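Local structure of type-2 restriction enzyme AgeI (Thalassobius gelatinovorus, 5DWA) at residues N105-R110 with E268-L273. The protein cuts double-stranded DNA at the sequence 5'-ACCGGT-3', cleaving after the first A, as a type II restriction endonuclease of the PD-(D/E)XK superfamily. Residues are numbered along the deposited sequence; the frame is centred on the assembly and turned at random.
Sequences NPVLAR and EFTDYL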
loop_
_atom_site.group_PDB
_atom_site.type_symbol
_atom_site.label_atom_id
_atom_site.label_comp_id
_atom_site.label_asym_id
_atom_site.label_seq_id
_atom_site.Cartn_x
_atom_site.Cartn_y
_atom_site.Cartn_z
ATOM N N ASN A 105 -3.804 -24.357 13.621
ATOM C CA ASN A 105 -3.297 -25.673 13.233
ATOM C C ASN A 105 -3.614 -26.808 14.212
ATOM O O ASN A 105 -3.917 -27.906 13.760
ATOM C CB ASN A 105 -1.792 -25.617 12.964
ATOM C CG ASN A 105 -1.491 -25.379 11.491
ATOM O OD1 ASN A 105 -2.409 -25.273 10.689
ATOM N ND2 ASN A 105 -0.219 -25.300 11.133
ATOM N N PRO A 106 -3.566 -26.558 15.537
ATOM C CA PRO A 106 -3.933 -27.672 16.425
ATOM C C PRO A 106 -5.357 -28.197 16.203
ATOM O O PRO A 106 -5.569 -29.411 16.187
ATOM C CB PRO A 106 -3.790 -27.062 17.823
ATOM C CG PRO A 106 -2.766 -25.997 17.660
ATOM C CD PRO A 106 -3.018 -25.416 16.293
ATOM N N VAL A 107 -6.318 -27.297 16.028
ATOM C CA VAL A 107 -7.706 -27.690 15.840
ATOM C C VAL A 107 -7.928 -28.289 14.456
ATOM O O VAL A 107 -8.655 -29.269 14.297
ATOM C CB VAL A 107 -8.649 -26.487 16.058
ATOM C CG1 VAL A 107 -10.090 -26.858 15.736
ATOM C CG2 VAL A 107 -8.525 -25.987 17.489
ATOM N N LEU A 108 -7.281 -27.711 13.451
ATOM C CA LEU A 108 -7.444 -28.178 12.082
ATOM C C LEU A 108 -6.792 -29.549 11.856
ATOM O O LEU A 108 -7.256 -30.324 11.020
ATOM C CB LEU A 108 -6.878 -27.148 11.109
ATOM C CG LEU A 108 -7.697 -25.866 11.004
ATOM C CD1 LEU A 108 -6.965 -24.868 10.135
ATOM C CD2 LEU A 108 -9.077 -26.179 10.441
ATOM N N ALA A 109 -5.737 -29.845 12.609
ATOM C CA ALA A 109 -5.018 -31.113 12.457
ATOM C C ALA A 109 -5.921 -32.315 12.709
ATOM O O ALA A 109 -5.730 -33.371 12.108
ATOM C CB ALA A 109 -3.818 -31.159 13.376
ATOM N N ARG A 110 -6.903 -32.140 13.588
ATOM C CA ARG A 110 -7.865 -33.195 13.894
ATOM C C ARG A 110 -8.698 -33.577 12.670
ATOM O O ARG A 110 -9.283 -34.662 12.625
ATOM C CB ARG A 110 -8.787 -32.757 15.034
ATOM C CG ARG A 110 -8.070 -32.086 16.187
ATOM C CD ARG A 110 -8.908 -32.111 17.463
ATOM N NE ARG A 110 -9.939 -31.076 17.494
ATOM C CZ ARG A 110 -11.201 -31.259 17.118
ATOM N NH1 ARG A 110 -11.608 -32.439 16.673
ATOM N NH2 ARG A 110 -12.064 -30.258 17.190
ATOM N N GLU A 268 -16.301 -20.621 13.678
ATOM C CA GLU A 268 -16.897 -20.520 12.350
ATOM C C GLU A 268 -15.875 -20.752 11.240
ATOM O O GLU A 268 -16.211 -21.315 10.198
ATOM C CB GLU A 268 -17.574 -19.165 12.168
ATOM C CG GLU A 268 -18.871 -19.036 12.943
ATOM C CD GLU A 268 -19.720 -17.886 12.456
ATOM O OE1 GLU A 268 -19.277 -16.726 12.577
ATOM O OE2 GLU A 268 -20.828 -18.146 11.940
ATOM N N PHE A 269 -14.633 -20.333 11.463
ATOM C CA PHE A 269 -13.584 -20.520 10.462
ATOM C C PHE A 269 -13.240 -21.999 10.277
ATOM O O PHE A 269 -13.203 -22.494 9.145
ATOM C CB PHE A 269 -12.329 -19.723 10.835
ATOM C CG PHE A 269 -11.163 -19.959 9.909
ATOM C CD1 PHE A 269 -11.224 -19.560 8.583
ATOM C CD2 PHE A 269 -10.010 -20.586 10.362
ATOM C CE1 PHE A 269 -10.154 -19.775 7.726
ATOM C CE2 PHE A 269 -8.938 -20.806 9.506
ATOM C CZ PHE A 269 -9.010 -20.391 8.188
ATOM N N THR A 270 -13.005 -22.708 11.379
ATOM C CA THR A 270 -12.662 -24.125 11.283
ATOM C C THR A 270 -13.858 -24.932 10.766
ATOM O O THR A 270 -13.691 -25.821 9.934
ATOM C CB THR A 270 -12.171 -24.699 12.627
ATOM O OG1 THR A 270 -13.225 -24.668 13.600
ATOM C CG2 THR A 270 -10.986 -23.898 13.134
ATOM N N ASP A 271 -15.060 -24.597 11.230
ATOM C CA ASP A 271 -16.269 -25.243 10.719
ATOM C C ASP A 271 -16.374 -25.055 9.210
ATOM O O ASP A 271 -16.750 -25.976 8.476
ATOM C CB ASP A 271 -17.520 -24.686 11.402
ATOM C CG ASP A 271 -17.653 -25.141 12.842
ATOM O OD1 ASP A 271 -16.976 -26.115 13.235
ATOM O OD2 ASP A 271 -18.448 -24.524 13.582
ATOM N N TYR A 272 -16.032 -23.855 8.752
ATOM C CA TYR A 272 -16.070 -23.521 7.336
ATOM C C TYR A 272 -15.088 -24.364 6.530
ATOM O O TYR A 272 -15.458 -24.960 5.523
ATOM C CB TYR A 272 -15.777 -22.031 7.136
ATOM C CG TYR A 272 -15.606 -21.624 5.695
ATOM C CD1 TYR A 272 -16.708 -21.456 4.863
ATOM C CD2 TYR A 272 -14.343 -21.398 5.163
ATOM C CE1 TYR A 272 -16.555 -21.084 3.543
ATOM C CE2 TYR A 272 -14.180 -21.026 3.847
ATOM C CZ TYR A 272 -15.288 -20.866 3.042
ATOM O OH TYR A 272 -15.130 -20.496 1.728
ATOM N N LEU A 273 -13.837 -24.416 6.976
ATOM C CA LEU A 273 -12.834 -25.224 6.291
ATOM C C LEU A 273 -13.214 -26.702 6.277
ATOM O O LEU A 273 -13.078 -27.367 5.252
ATOM C CB LEU A 273 -11.462 -25.052 6.941
ATOM C CG LEU A 273 -10.808 -23.687 6.732
ATOM C CD1 LEU A 273 -9.377 -23.721 7.239
ATOM C CD2 LEU A 273 -10.858 -23.266 5.265
#
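Leu108 meets Leu273 with both methyl branches and Thr270 with one of them. CD1 of Leu108 touches CD1 of Leu273 at 3.9 Å, and the two side chains cross at about a right angle. CD2 of Leu108 lies 4.0 Å from CG2 of Thr270 and also reaches the same Leu273 methyl. The CD1 methyl of Leu273 thus rests against both branches of the Leu108 fork. Val107 adds a further apolar touch: its CG1 comes within 4.0 Å of Thr270 CG2. The threonine methyl therefore touches one branch of each of two consecutive residues.

In Val107, CG1 is anti to the backbone N (chi1 175°), which sends this branch toward the other helix. Thr270 keeps OG1 between its backbone N and carbonyl carbon (chi1 65°). There the hydroxyl oxygen bonds to the backbone N of Asp267 near the helix start, while CG2 is presented to Val107 and Leu108. The polar end of this buried side chain is thus satisfied within its own helix region. Within the same helix, CG of Leu273 stands over one face of the Phe269 ring, nearer its margin than its middle.

The axes of the short segments 105-109 and 268-273 come within 10.6 Å, with an angle of 35° between their directions. Asn105 OD1 accepts a hydrogen bond from the backbone N of Leu115. The nearest atom of the contact is about 16 Å from the bound nucleic acid. The contact joins the C-terminal end of helix 84-109 to the last helix of this PD-(D/E)XK nuclease. Leu108 also packs on edge strand 113-117 of the six-stranded mixed sheet, and Leu273 on its inner strand 191-196.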